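Long-range contacts in uncharacterized protein MTH_862 (Methanothermobacter thermautotrophicus, PDB 2R47), which is of unknown function and belongs to a family of uncharacterized proteins (DUF2124) conserved in archaea: residues A[17-22]-A[119-124]; A[27-32]-A[52-57]; A[65-70]-A[79-84]; A[86-91]-A[111-116]; A[101-106]-A[132-137]. All coordinates share one frame; numbering follows the deposited sequence. Where two conformers were deposited one is given.

Interaction 1 (A[17-22]-A[119-124])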
# COMPACT_ATOMS: atom_id res chain seq x y z
N GLY A 17 -1.73 13.51 2.95
CA GLY A 17 -1.53 14.94 3.27
C GLY A 17 -0.83 15.24 4.58
O GLY A 17 0.08 16.10 4.63
N VAL A 18 -1.21 14.55 5.65
CA VAL A 18 -0.53 14.78 6.95
C VAL A 18 0.93 14.31 6.88
O VAL A 18 1.79 14.86 7.56
CB VAL A 18 -1.26 14.17 8.16
CG1 VAL A 18 -2.67 14.76 8.27
CG2 VAL A 18 -1.30 12.62 8.08
N PHE A 19 1.20 13.30 6.06
CA PHE A 19 2.59 12.88 5.84
C PHE A 19 3.34 13.98 5.08
O PHE A 19 4.45 14.41 5.49
CB PHE A 19 2.68 11.52 5.09
CG PHE A 19 4.11 11.03 4.92
CD1 PHE A 19 4.84 10.56 6.02
CD2 PHE A 19 4.75 11.13 3.68
CE1 PHE A 19 6.19 10.15 5.87
CE2 PHE A 19 6.09 10.75 3.54
CZ PHE A 19 6.78 10.22 4.62
N ARG A 20 2.75 14.47 3.99
CA ARG A 20 3.40 15.56 3.24
C ARG A 20 3.73 16.74 4.14
O ARG A 20 4.80 17.31 4.00
CB ARG A 20 2.48 16.08 2.15
CG ARG A 20 2.35 15.11 1.00
CD ARG A 20 1.80 15.82 -0.28
NE ARG A 20 1.19 14.78 -1.11
CZ ARG A 20 -0.09 14.43 -1.08
NH1 ARG A 20 -0.96 15.09 -0.33
NH2 ARG A 20 -0.51 13.42 -1.87
N GLU A 21 2.82 17.07 5.05
CA GLU A 21 3.02 18.16 6.01
C GLU A 21 4.16 17.84 6.97
O GLU A 21 5.01 18.71 7.23
CB GLU A 21 1.74 18.35 6.81
CG GLU A 21 0.63 18.97 6.02
CD GLU A 21 -0.68 19.00 6.79
OE1 GLU A 21 -0.79 18.45 7.92
OE2 GLU A 21 -1.63 19.59 6.25
N ALA A 22 4.16 16.61 7.49
CA ALA A 22 5.19 16.16 8.44
C ALA A 22 6.60 16.26 7.83
O ALA A 22 7.53 16.63 8.52
CB ALA A 22 4.88 14.73 8.95
N GLU A 119 14.97 13.83 11.61
CA GLU A 119 13.73 13.52 12.32
C GLU A 119 13.49 12.02 12.26
O GLU A 119 13.67 11.42 11.20
CB GLU A 119 12.59 14.27 11.63
CG GLU A 119 11.18 13.84 12.01
CD GLU A 119 10.12 14.80 11.50
OE1 GLU A 119 10.37 16.03 11.51
OE2 GLU A 119 9.04 14.35 11.09
N LEU A 120 13.05 11.44 13.38
CA LEU A 120 12.66 10.06 13.41
C LEU A 120 11.13 10.02 13.40
O LEU A 120 10.48 10.62 14.27
CB LEU A 120 13.20 9.36 14.66
CG LEU A 120 12.84 7.88 14.79
CD1 LEU A 120 13.50 7.13 13.55
CD2 LEU A 120 13.21 7.32 16.22
N MET A 121 10.57 9.28 12.46
CA MET A 121 9.13 9.13 12.37
C MET A 121 8.69 7.67 12.34
O MET A 121 9.47 6.78 11.99
CB MET A 121 8.61 9.81 11.10
CG MET A 121 8.70 11.31 11.17
SD MET A 121 7.91 12.13 9.76
CE MET A 121 6.47 11.05 9.45
N GLY A 122 7.45 7.44 12.72
CA GLY A 122 6.80 6.17 12.50
C GLY A 122 5.50 6.30 11.74
O GLY A 122 4.69 7.21 11.96
N LEU A 123 5.26 5.34 10.87
CA LEU A 123 4.02 5.32 10.14
C LEU A 123 3.50 3.92 10.37
O LEU A 123 4.17 2.95 10.02
CB LEU A 123 4.35 5.54 8.67
CG LEU A 123 3.40 6.11 7.66
CD1 LEU A 123 2.99 7.52 8.08
CD2 LEU A 123 4.18 6.17 6.30
N CYS A 124 2.34 3.77 11.02
CA CYS A 124 1.87 2.42 11.30
C CYS A 124 0.33 2.35 11.25
O CYS A 124 -0.34 3.35 11.05
CB CYS A 124 2.40 1.94 12.68
SG CYS A 124 1.83 2.94 14.08
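Met-121 does most of the work where segment 17-22 of helix 11-22 lies along segment 119-124 of strand 118-125, the two short axes nearly antiparallel (173°) and 11.5 Å apart at the closest. Its CG stands anti to the carbonyl carbon, and a bend at the last torsion (chi3 37°) swings the methyl CE back toward the ring of Phe-19. There Met-121 CE comes to 3.7 Å from Phe-19 CE1, arriving obliquely, and to 4.0 Å from Ala-22 CB, so one methyl serves two residues a helical turn apart. Phe-19 gets to this spot with CG anti to the backbone N (chi1 -177°); its CD1 also meets Leu-123 CD1 at 4.1 Å, the two side chains crossing at about a right angle. Around the ring the core closes further with Phe-45, edge-to-face, and with Val-89 and Ile-144 of the sheet.

Toward the C-terminal end of the helix the fit loosens. Glu-119 reaches across in an extended chain, yet its OE2 stops 3.8 Å from the carbonyl O of Ala-22. That carboxylate oxygen is covered here and has no partner anywhere in the model, while the side chain also packs on Arg-154 of the second subunit. With no hydrogen bond between them, these two segments meet through apolar contact alone, and the one acidic group at the border gains nothing from the carbonyl it faces.

Interaction 2 (A[27-32]-A[52-57])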
# COMPACT_ATOMS: atom_id res chain seq x y z
N GLU A 27 14.68 16.73 2.56
CA GLU A 27 15.23 16.51 1.23
C GLU A 27 15.20 15.00 0.88
O GLU A 27 15.01 14.64 -0.27
CB GLU A 27 16.70 16.95 1.16
CG GLU A 27 16.97 18.44 1.30
CD GLU A 27 18.48 18.83 1.14
OE1 GLU A 27 19.43 17.97 1.20
OE2 GLU A 27 18.70 20.04 0.95
N ARG A 28 15.52 14.16 1.87
CA ARG A 28 15.77 12.75 1.63
C ARG A 28 15.06 11.98 2.73
O ARG A 28 15.31 12.21 3.91
CB ARG A 28 17.29 12.46 1.66
CG ARG A 28 17.69 11.03 1.31
CD ARG A 28 19.19 10.84 0.98
NE ARG A 28 19.60 9.43 1.09
CZ ARG A 28 19.62 8.58 0.08
NH1 ARG A 28 19.27 8.99 -1.15
NH2 ARG A 28 20.04 7.36 0.25
N ILE A 29 14.17 11.09 2.31
CA ILE A 29 13.41 10.26 3.24
C ILE A 29 13.77 8.79 3.05
O ILE A 29 13.92 8.32 1.93
CB ILE A 29 11.90 10.45 3.06
CG1 ILE A 29 11.52 11.93 3.27
CG2 ILE A 29 11.09 9.56 4.07
CD1 ILE A 29 10.07 12.24 2.95
N GLY A 30 13.91 8.09 4.16
CA GLY A 30 14.21 6.66 4.17
C GLY A 30 13.02 6.00 4.81
O GLY A 30 12.55 6.48 5.82
N PHE A 31 12.50 4.94 4.19
CA PHE A 31 11.39 4.15 4.80
C PHE A 31 11.98 2.80 5.13
O PHE A 31 12.50 2.18 4.22
CB PHE A 31 10.25 3.96 3.78
CG PHE A 31 9.58 5.27 3.37
CD1 PHE A 31 8.45 5.71 4.02
CD2 PHE A 31 10.07 6.00 2.27
CE1 PHE A 31 7.79 6.89 3.62
CE2 PHE A 31 9.43 7.20 1.86
CZ PHE A 31 8.29 7.64 2.55
N ALA A 32 11.90 2.37 6.39
CA ALA A 32 12.46 1.07 6.81
C ALA A 32 11.31 0.17 7.20
O ALA A 32 10.48 0.53 8.04
CB ALA A 32 13.41 1.25 7.98
N LYS A 52 10.90 14.33 -3.49
CA LYS A 52 12.05 14.16 -2.62
C LYS A 52 12.89 13.00 -3.12
O LYS A 52 12.50 12.33 -4.04
CB LYS A 52 11.59 13.90 -1.19
CG LYS A 52 10.92 15.14 -0.61
CD LYS A 52 10.45 14.88 0.77
CE LYS A 52 9.50 16.01 1.22
NZ LYS A 52 10.03 17.39 0.94
N ASP A 53 14.06 12.82 -2.53
CA ASP A 53 14.90 11.67 -2.90
C ASP A 53 14.64 10.62 -1.81
O ASP A 53 14.97 10.79 -0.63
CB ASP A 53 16.40 12.03 -2.98
CG ASP A 53 16.83 12.53 -4.39
OD1 ASP A 53 16.02 12.56 -5.35
OD2 ASP A 53 18.02 12.89 -4.54
N ASN A 54 14.00 9.51 -2.22
CA ASN A 54 13.47 8.56 -1.23
C ASN A 54 14.12 7.19 -1.41
O ASN A 54 14.44 6.77 -2.56
CB ASN A 54 11.98 8.37 -1.47
CG ASN A 54 11.19 9.69 -1.30
OD1 ASN A 54 11.44 10.43 -0.36
ND2 ASN A 54 10.28 9.96 -2.22
N ILE A 55 14.29 6.50 -0.31
CA ILE A 55 14.83 5.13 -0.35
C ILE A 55 14.03 4.18 0.55
O ILE A 55 13.36 4.62 1.51
CB ILE A 55 16.33 5.06 0.10
CG1 ILE A 55 16.49 5.41 1.59
CG2 ILE A 55 17.27 6.01 -0.76
CD1 ILE A 55 18.00 5.32 2.11
N PHE A 56 14.15 2.87 0.26
CA PHE A 56 13.47 1.82 1.06
C PHE A 56 14.57 0.98 1.68
O PHE A 56 15.45 0.48 0.95
CB PHE A 56 12.60 0.94 0.19
CG PHE A 56 12.05 -0.26 0.95
CD1 PHE A 56 11.16 -0.05 2.02
CD2 PHE A 56 12.46 -1.56 0.65
CE1 PHE A 56 10.66 -1.11 2.78
CE2 PHE A 56 11.97 -2.64 1.41
CZ PHE A 56 11.09 -2.41 2.47
N ILE A 57 14.52 0.85 2.99
CA ILE A 57 15.50 0.07 3.74
C ILE A 57 14.78 -1.20 4.17
O ILE A 57 13.82 -1.12 4.91
CB ILE A 57 15.97 0.87 4.98
CG1 ILE A 57 16.70 2.16 4.57
CG2 ILE A 57 16.81 -0.01 5.96
CD1 ILE A 57 16.65 3.19 5.70
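This is a parallel pairing of neighbouring strands, 28-33 beside 53-58, in the middle of the mixed sheet, with the helix 40-48 lying between them in the chain. Five backbone bonds stitch the pair. The rungs toward the C-terminal end are the shortest: Ile-57 N gives to Phe-31 O at 2.7 Å, almost straight at 174°, and Phe-31 N to Ile-55 O at 2.8 Å, both in the plane of the carbonyl. Nearer the start, Ile-29 N reaches Asp-53 O at 3.1 Å from above the carbonyl plane, a more bent bond of 145°.

On the face of Arg-28, Ile-55 and Ile-57, the arginine runs extended from CG to NE, and Ile-55 CG2 lies over one face of its guanidinium, 3.2 Å from Arg-28 NH2. Gly-83 O takes a hydrogen bond from that nitrogen, which helps set how the flat group is turned. Gly-30 keeps this face low: a CB there would crowd Ile-57 CD1.

The other face belongs to Ile-29, Phe-31, Asn-54 and Phe-56. Ile-29 CD1 presses on Lys-52 CD at 3.4 Å, tighter than usual, before the lysine bends at chi4 and gives its NZ to Ala-26 O. Asn-54 lies alongside Ile-29, its OD1 3.5 Å from Ile-29 CB and buried without a partner, whereas ND2 bonds to Val-49 O. Ile-29 CG2 covers part of one face of the Phe-31 ring, and Ile-55 O sits at its edge. With helix 40-48 linking them, strands 28-33 and 53-58 make a beta-alpha-beta crossover, the repeating unit of alpha/beta folds.

Interaction 3 (A[65-70]-A[79-84])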
# COMPACT_ATOMS: atom_id res chain seq x y z
N ALA A 65 19.64 -0.80 1.18
CA ALA A 65 18.64 0.21 0.81
C ALA A 65 18.66 0.44 -0.69
O ALA A 65 19.73 0.39 -1.32
CB ALA A 65 18.86 1.49 1.57
N ARG A 66 17.47 0.66 -1.27
CA ARG A 66 17.34 0.93 -2.70
C ARG A 66 16.54 2.20 -2.94
O ARG A 66 15.60 2.54 -2.15
CB ARG A 66 16.67 -0.25 -3.44
CG ARG A 66 17.60 -1.46 -3.56
CD ARG A 66 17.07 -2.50 -4.52
NE ARG A 66 18.08 -3.53 -4.76
CZ ARG A 66 18.89 -3.60 -5.81
NH1 ARG A 66 18.84 -2.70 -6.79
NH2 ARG A 66 19.76 -4.61 -5.88
N LYS A 67 16.87 2.90 -4.03
CA LYS A 67 16.07 4.07 -4.40
C LYS A 67 14.61 3.66 -4.65
O LYS A 67 14.35 2.62 -5.24
CB LYS A 67 16.63 4.75 -5.66
CG LYS A 67 18.07 5.21 -5.46
CD LYS A 67 18.60 6.04 -6.64
CE LYS A 67 20.10 6.28 -6.43
NZ LYS A 67 20.65 7.25 -7.44
N LEU A 68 13.71 4.56 -4.28
CA LEU A 68 12.30 4.50 -4.62
C LEU A 68 12.11 5.50 -5.74
O LEU A 68 12.14 6.72 -5.51
CB LEU A 68 11.45 4.86 -3.38
CG LEU A 68 11.34 3.76 -2.31
CD1 LEU A 68 10.75 4.38 -1.02
CD2 LEU A 68 10.50 2.60 -2.76
N GLU A 69 11.97 4.98 -6.95
CA GLU A 69 11.96 5.80 -8.17
C GLU A 69 10.61 5.79 -8.89
O GLU A 69 9.98 4.74 -9.01
CB GLU A 69 13.07 5.31 -9.11
CG GLU A 69 14.47 5.69 -8.58
CD GLU A 69 15.61 5.38 -9.54
OE1 GLU A 69 15.44 4.60 -10.50
OE2 GLU A 69 16.70 5.92 -9.30
N VAL A 70 10.20 6.95 -9.40
CA VAL A 70 8.92 7.02 -10.13
C VAL A 70 9.07 6.54 -11.58
O VAL A 70 9.92 7.02 -12.33
CB VAL A 70 8.27 8.43 -10.06
CG1 VAL A 70 6.95 8.43 -10.85
CG2 VAL A 70 7.96 8.82 -8.63
N GLU A 79 18.34 1.39 -7.90
CA GLU A 79 19.65 0.81 -7.48
C GLU A 79 19.89 0.91 -5.98
O GLU A 79 19.23 1.68 -5.27
CB GLU A 79 20.80 1.46 -8.23
CG GLU A 79 21.02 2.89 -7.88
CD GLU A 79 22.09 3.53 -8.78
OE1 GLU A 79 22.67 2.81 -9.65
OE2 GLU A 79 22.34 4.74 -8.62
N ILE A 80 20.84 0.12 -5.50
CA ILE A 80 21.28 0.21 -4.10
C ILE A 80 21.79 1.63 -3.81
O ILE A 80 22.53 2.21 -4.62
CB ILE A 80 22.43 -0.84 -3.80
CG1 ILE A 80 21.91 -2.29 -3.88
CG2 ILE A 80 23.11 -0.55 -2.46
CD1 ILE A 80 21.08 -2.74 -2.73
N SER A 81 21.43 2.17 -2.65
CA SER A 81 21.65 3.58 -2.34
C SER A 81 21.65 3.82 -0.84
O SER A 81 20.66 4.29 -0.30
CB SER A 81 20.59 4.46 -3.07
OG SER A 81 20.87 5.86 -2.91
N PRO A 82 22.75 3.46 -0.14
CA PRO A 82 22.78 3.57 1.31
C PRO A 82 23.21 5.00 1.73
O PRO A 82 24.19 5.18 2.43
CB PRO A 82 23.83 2.51 1.70
CG PRO A 82 24.85 2.54 0.58
CD PRO A 82 24.02 2.90 -0.68
N GLY A 83 22.50 5.99 1.25
CA GLY A 83 22.73 7.36 1.68
C GLY A 83 21.90 7.63 2.92
O GLY A 83 20.74 7.21 3.02
N ASN A 84 22.45 8.38 3.86
CA ASN A 84 21.63 8.67 5.00
C ASN A 84 20.54 9.69 4.63
O ASN A 84 20.53 10.27 3.52
CB ASN A 84 22.46 8.99 6.26
CG ASN A 84 23.20 10.23 6.15
OD1 ASN A 84 24.03 10.54 7.02
ND2 ASN A 84 22.96 10.98 5.10
O HOH W 1 18.04 3.54 -9.45
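Strand 66-71 and the start of the loop 79-84 run antiparallel for a short way, with Arg-66 and Ile-80 as a non-hydrogen-bonded pair between two backbone bonds: Lys-67 N to Glu-79 O at 2.9 Å, in the carbonyl plane, and Ser-81 N to Ala-65 O at 2.8 Å, from well above it. Stretched out fully, Lys-67 touches Ser-81 CB at 3.6 Å with CG, and its tail lies beside Glu-79 until NZ meets Glu-79 OE2 at 3.2 Å in a salt bridge whose hydrogen bond is weak. A serine in place of Lys-67 lacks the ammonium and long chain, so the tie to Glu-79 and packing on Ser-81 would probably weaken. Arg-66 leans the other way, its extended chain bringing the guanidinium across Ile-80, whose CG1 stands 3.7 Å above one face; NH1 is held by Gly-78 O, and Tyr-73 of the second subunit packs against both residues. Glu-79 N also gives a hydrogen bond to a water at 2.7 Å that donates weakly to Glu-69 OE2. Beyond Ser-81 the chain swings through an inverse gamma turn centred on Pro-82. The pairing continues the beta hairpin of strands 66-71 and 74-78 at the sheet's margin.

Interaction 4 (A[86-91]-A[111-116])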
# COMPACT_ATOMS: atom_id res chain seq x y z
N ASP A 86 17.40 12.67 5.95
CA ASP A 86 17.07 13.64 6.98
C ASP A 86 15.72 13.36 7.67
O ASP A 86 15.41 13.96 8.68
CB ASP A 86 17.25 15.09 6.49
CG ASP A 86 16.43 15.38 5.26
OD1 ASP A 86 15.22 15.17 5.33
OD2 ASP A 86 16.99 15.81 4.23
N VAL A 87 14.94 12.43 7.12
CA VAL A 87 13.81 11.85 7.89
C VAL A 87 13.86 10.34 7.72
O VAL A 87 13.90 9.84 6.58
CB VAL A 87 12.39 12.31 7.39
CG1 VAL A 87 11.26 11.63 8.23
CG2 VAL A 87 12.24 13.84 7.50
N LEU A 88 13.86 9.62 8.83
CA LEU A 88 13.82 8.18 8.76
C LEU A 88 12.44 7.76 9.24
O LEU A 88 12.06 8.06 10.36
CB LEU A 88 14.91 7.55 9.62
CG LEU A 88 14.94 6.01 9.67
CD1 LEU A 88 14.98 5.30 8.30
CD2 LEU A 88 16.10 5.55 10.60
N VAL A 89 11.70 7.04 8.39
CA VAL A 89 10.35 6.62 8.71
C VAL A 89 10.39 5.11 8.99
O VAL A 89 10.65 4.28 8.08
CB VAL A 89 9.33 6.96 7.53
CG1 VAL A 89 7.89 6.51 7.94
CG2 VAL A 89 9.44 8.47 7.11
N LEU A 90 10.13 4.74 10.23
CA LEU A 90 10.01 3.33 10.59
C LEU A 90 8.57 2.89 10.31
O LEU A 90 7.61 3.57 10.74
CB LEU A 90 10.31 3.12 12.09
CG LEU A 90 11.69 3.65 12.53
CD1 LEU A 90 11.88 3.32 14.10
CD2 LEU A 90 12.81 3.10 11.64
N LEU A 91 8.42 1.76 9.64
CA LEU A 91 7.11 1.18 9.33
C LEU A 91 6.70 0.19 10.40
O LEU A 91 7.57 -0.47 11.02
CB LEU A 91 7.12 0.59 7.89
CG LEU A 91 7.47 1.70 6.87
CD1 LEU A 91 7.64 1.08 5.46
CD2 LEU A 91 6.40 2.81 6.78
N GLU A 111 20.93 5.23 14.29
CA GLU A 111 22.26 5.80 14.38
C GLU A 111 22.93 5.91 13.03
O GLU A 111 23.58 6.93 12.73
CB GLU A 111 23.14 4.94 15.30
CG GLU A 111 24.50 5.56 15.57
CD GLU A 111 24.39 6.91 16.29
OE1 GLU A 111 23.35 7.15 16.96
OE2 GLU A 111 25.35 7.73 16.19
N ASP A 112 22.80 4.87 12.22
CA ASP A 112 23.49 4.83 10.92
C ASP A 112 22.82 5.60 9.77
O ASP A 112 23.51 6.23 8.95
CB ASP A 112 23.67 3.37 10.46
CG ASP A 112 24.66 2.58 11.32
OD1 ASP A 112 25.41 3.15 12.17
OD2 ASP A 112 24.66 1.34 11.15
N ALA A 113 21.51 5.47 9.64
CA ALA A 113 20.80 5.94 8.47
C ALA A 113 20.22 7.33 8.65
O ALA A 113 19.99 8.02 7.66
CB ALA A 113 19.65 4.98 8.11
N LEU A 114 19.98 7.75 9.90
CA LEU A 114 19.41 9.09 10.09
C LEU A 114 20.53 10.09 10.29
O LEU A 114 21.34 9.93 11.21
CB LEU A 114 18.44 9.11 11.29
CG LEU A 114 17.65 10.41 11.51
CD1 LEU A 114 16.80 10.83 10.28
CD2 LEU A 114 16.77 10.27 12.81
N GLU A 115 20.60 11.12 9.44
CA GLU A 115 21.67 12.10 9.62
C GLU A 115 21.53 12.80 11.00
O GLU A 115 20.41 12.94 11.53
CB GLU A 115 21.72 13.08 8.43
CG GLU A 115 20.74 14.15 8.48
CD GLU A 115 20.88 15.13 7.31
OE1 GLU A 115 21.24 14.77 6.17
OE2 GLU A 115 20.66 16.30 7.58
N GLU A 116 22.64 13.25 11.58
CA GLU A 116 22.57 13.93 12.87
C GLU A 116 21.64 15.14 12.74
O GLU A 116 21.68 15.83 11.72
CB GLU A 116 23.97 14.41 13.36
CG GLU A 116 23.92 14.76 14.85
CD GLU A 116 23.19 13.67 15.68
OE1 GLU A 116 23.76 12.55 15.79
OE2 GLU A 116 22.05 13.91 16.18
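Helix 103-113 returns to the sheet here, its last turn settling against the start of strand 88-91 in the beta-alpha-beta crossover that runs from this strand through the helix to the parallel neighbour 118-125. No hydrogen bond joins the two segments, and the contact is carried by leucines with an acidic pair at its outer end.

Leu-114, the first residue past the helix, sends CG anti to its backbone N (chi1 -173°), and this carries CD1 down onto the chain at the strand's beginning. Leu-114 CD1 stands 3.5 Å from Leu-88 N, 3.8 Å from Leu-88 CB and 3.8 Å from Asp-86 O, so one branch lies against main chain as much as against side chain. Leu-88 points toward the helix with CG likewise anti to its N; its CD2 meets Ala-113 CB at 4.4 Å, a looser touch, while Leu-109 and Val-110 pack on the same leucine from further up the helix.

At the more exposed end of the contact, Glu-115 takes the crowded first torsion, CG between N and carbonyl carbon, and then runs extended past Asp-86. Asp-86 has the same kind of crowded torsion, which turns its carboxylate to the backbone where the chain enters strand 28-33: OD2 accepts from both Glu-27 N and Arg-28 N. Those two donors would help hold the aspartate charged despite the like charge of Glu-115, whose OE1 is 4.8 Å from Asp-86 OD2. The closest touch of this pair is between carbons, the carboxylate carbon CD of Glu-115 resting 3.7 Å from Asp-86 CB.

Interaction 5 (A[101-106]-A[132-137])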
# COMPACT_ATOMS: atom_id res chain seq x y z
N SER A 101 12.16 -6.31 13.90
CA SER A 101 13.61 -6.35 14.15
C SER A 101 13.84 -6.14 15.62
O SER A 101 12.99 -5.55 16.27
CB SER A 101 14.29 -5.24 13.36
OG SER A 101 13.98 -5.37 11.99
N ASP A 102 14.96 -6.61 16.17
CA ASP A 102 15.13 -6.34 17.59
C ASP A 102 15.46 -4.86 17.85
O ASP A 102 15.98 -4.18 16.96
CB ASP A 102 15.98 -7.41 18.34
CG ASP A 102 17.47 -7.22 18.18
OD1 ASP A 102 17.91 -6.21 17.62
OD2 ASP A 102 18.21 -8.12 18.65
N ILE A 103 15.08 -4.36 19.02
CA ILE A 103 15.17 -2.93 19.30
C ILE A 103 16.59 -2.40 19.14
O ILE A 103 16.78 -1.28 18.69
CB ILE A 103 14.60 -2.56 20.70
CG1 ILE A 103 14.28 -1.06 20.79
CG2 ILE A 103 15.52 -3.04 21.86
CD1 ILE A 103 13.12 -0.60 19.90
N GLU A 104 17.59 -3.21 19.49
CA GLU A 104 18.95 -2.73 19.33
C GLU A 104 19.38 -2.61 17.87
O GLU A 104 20.14 -1.70 17.55
CB GLU A 104 19.97 -3.51 20.18
CG GLU A 104 19.81 -3.31 21.70
CD GLU A 104 19.92 -1.85 22.18
OE1 GLU A 104 20.80 -1.10 21.69
OE2 GLU A 104 19.12 -1.47 23.08
N ASP A 105 18.86 -3.47 16.97
CA ASP A 105 19.15 -3.36 15.54
C ASP A 105 18.45 -2.13 14.97
O ASP A 105 18.97 -1.47 14.06
CB ASP A 105 18.73 -4.60 14.75
CG ASP A 105 19.64 -5.82 15.02
OD1 ASP A 105 20.86 -5.68 15.23
OD2 ASP A 105 19.10 -6.93 15.01
N VAL A 106 17.27 -1.86 15.51
CA VAL A 106 16.52 -0.63 15.15
C VAL A 106 17.27 0.63 15.58
O VAL A 106 17.39 1.57 14.82
CB VAL A 106 15.05 -0.64 15.67
CG1 VAL A 106 14.39 0.71 15.44
CG2 VAL A 106 14.23 -1.76 14.96
N ALA A 132 3.59 -2.01 20.96
CA ALA A 132 4.83 -2.74 21.10
C ALA A 132 5.76 -2.18 22.21
O ALA A 132 6.80 -2.75 22.54
CB ALA A 132 5.54 -2.74 19.75
N GLY A 133 5.37 -1.05 22.80
CA GLY A 133 6.18 -0.36 23.80
C GLY A 133 7.17 0.64 23.19
O GLY A 133 7.99 1.24 23.92
N TRP A 134 7.09 0.86 21.87
CA TRP A 134 8.16 1.58 21.17
C TRP A 134 8.19 3.07 21.46
O TRP A 134 9.22 3.72 21.21
CB TRP A 134 8.22 1.28 19.66
CG TRP A 134 8.86 -0.04 19.32
CD1 TRP A 134 8.97 -1.14 20.13
CD2 TRP A 134 9.49 -0.40 18.08
NE1 TRP A 134 9.60 -2.15 19.48
CE2 TRP A 134 9.94 -1.73 18.22
CE3 TRP A 134 9.71 0.26 16.87
CZ2 TRP A 134 10.58 -2.43 17.18
CZ3 TRP A 134 10.38 -0.42 15.84
CH2 TRP A 134 10.79 -1.74 16.00
N TYR A 135 7.10 3.64 22.00
CA TYR A 135 7.14 5.07 22.35
C TYR A 135 8.06 5.28 23.54
O TYR A 135 8.61 6.36 23.72
CB TYR A 135 5.76 5.65 22.68
CG TYR A 135 4.77 5.78 21.53
CD1 TYR A 135 5.15 5.49 20.20
CD2 TYR A 135 3.47 6.23 21.77
CE1 TYR A 135 4.22 5.62 19.15
CE2 TYR A 135 2.56 6.39 20.72
CZ TYR A 135 2.94 6.06 19.42
OH TYR A 135 2.02 6.22 18.40
N GLU A 136 8.19 4.24 24.38
CA GLU A 136 9.10 4.31 25.54
C GLU A 136 10.54 3.92 25.19
O GLU A 136 11.46 4.36 25.85
CB GLU A 136 8.55 3.51 26.72
CG GLU A 136 7.16 3.99 27.12
CD GLU A 136 6.75 3.56 28.52
OE1 GLU A 136 7.64 3.40 29.38
OE2 GLU A 136 5.53 3.40 28.76
N LEU A 137 10.71 3.12 24.14
CA LEU A 137 12.02 2.57 23.77
C LEU A 137 12.74 3.44 22.78
O LEU A 137 13.96 3.39 22.73
CB LEU A 137 11.90 1.15 23.19
CG LEU A 137 11.15 0.09 24.03
CD1 LEU A 137 11.27 -1.21 23.33
CD2 LEU A 137 11.70 -0.01 25.41
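From CB, which points toward helix 103-113, the side chain of Trp-134 sets CG anti to its carbonyl carbon (chi1 -78°) and carries the indole across to the start of that helix. Over the five-membered ring of Trp-134 sits Ile-103 CD1, 3.9 Å from the centroid and 15° off the normal, a CH-pi contact; CE2 is the ring atom nearest that methyl, at 3.8 Å. Further out, Trp-134 CZ2 has Ser-101 O at the ring's edge, 4.0 Å away, and the far corner Trp-134 CH2 meets Val-106 CG2 at 3.6 Å. Two helix starts face each other here. Asp-102 is the N-cap of helix 103-113, its OD1 accepting from Asp-105 N at 3.0 Å, while Gly-133 closes helix 128-131 with a Schellman motif and at the same time is the N-cap of helix 134-137. Replacing the tryptophan by an alanine would probably cost the two segments much of their mutual contact, since Ile-103, Val-106 and Ser-101 all lie against the indole. Phe-129 meets the same indole with its ring turned by about 20°. One turn along from Trp-134, Leu-137 crosses Ile-103 obliquely, its CB 3.9 Å from Ile-103 CD1.

Overall arrangement
From the N terminus, helix 11-22 opens interaction 1, which closes only at strand 118-125 and encloses interactions 2, 3 and 4. Within that long loop, interaction 2 closes first, joining strands 28-33 and 53-58; interaction 3 follows in series, tying 66-71 to the loop after 74-78, and interaction 4 then brings helix 103-113 back to strand 88-91. Interaction 5 starts inside the loops of 1 and 4 and ends beyond both, so it crosses them. Contacts 1 to 4 all reach the one sheet: Phe-19 packs on Phe-31, Arg-28 reaches the 79-84 loop, and strand 88-91 bonds to both 28-33 and 118-125. Interaction 5 adds helix 134-137, linked through Val-106 and Leu-90.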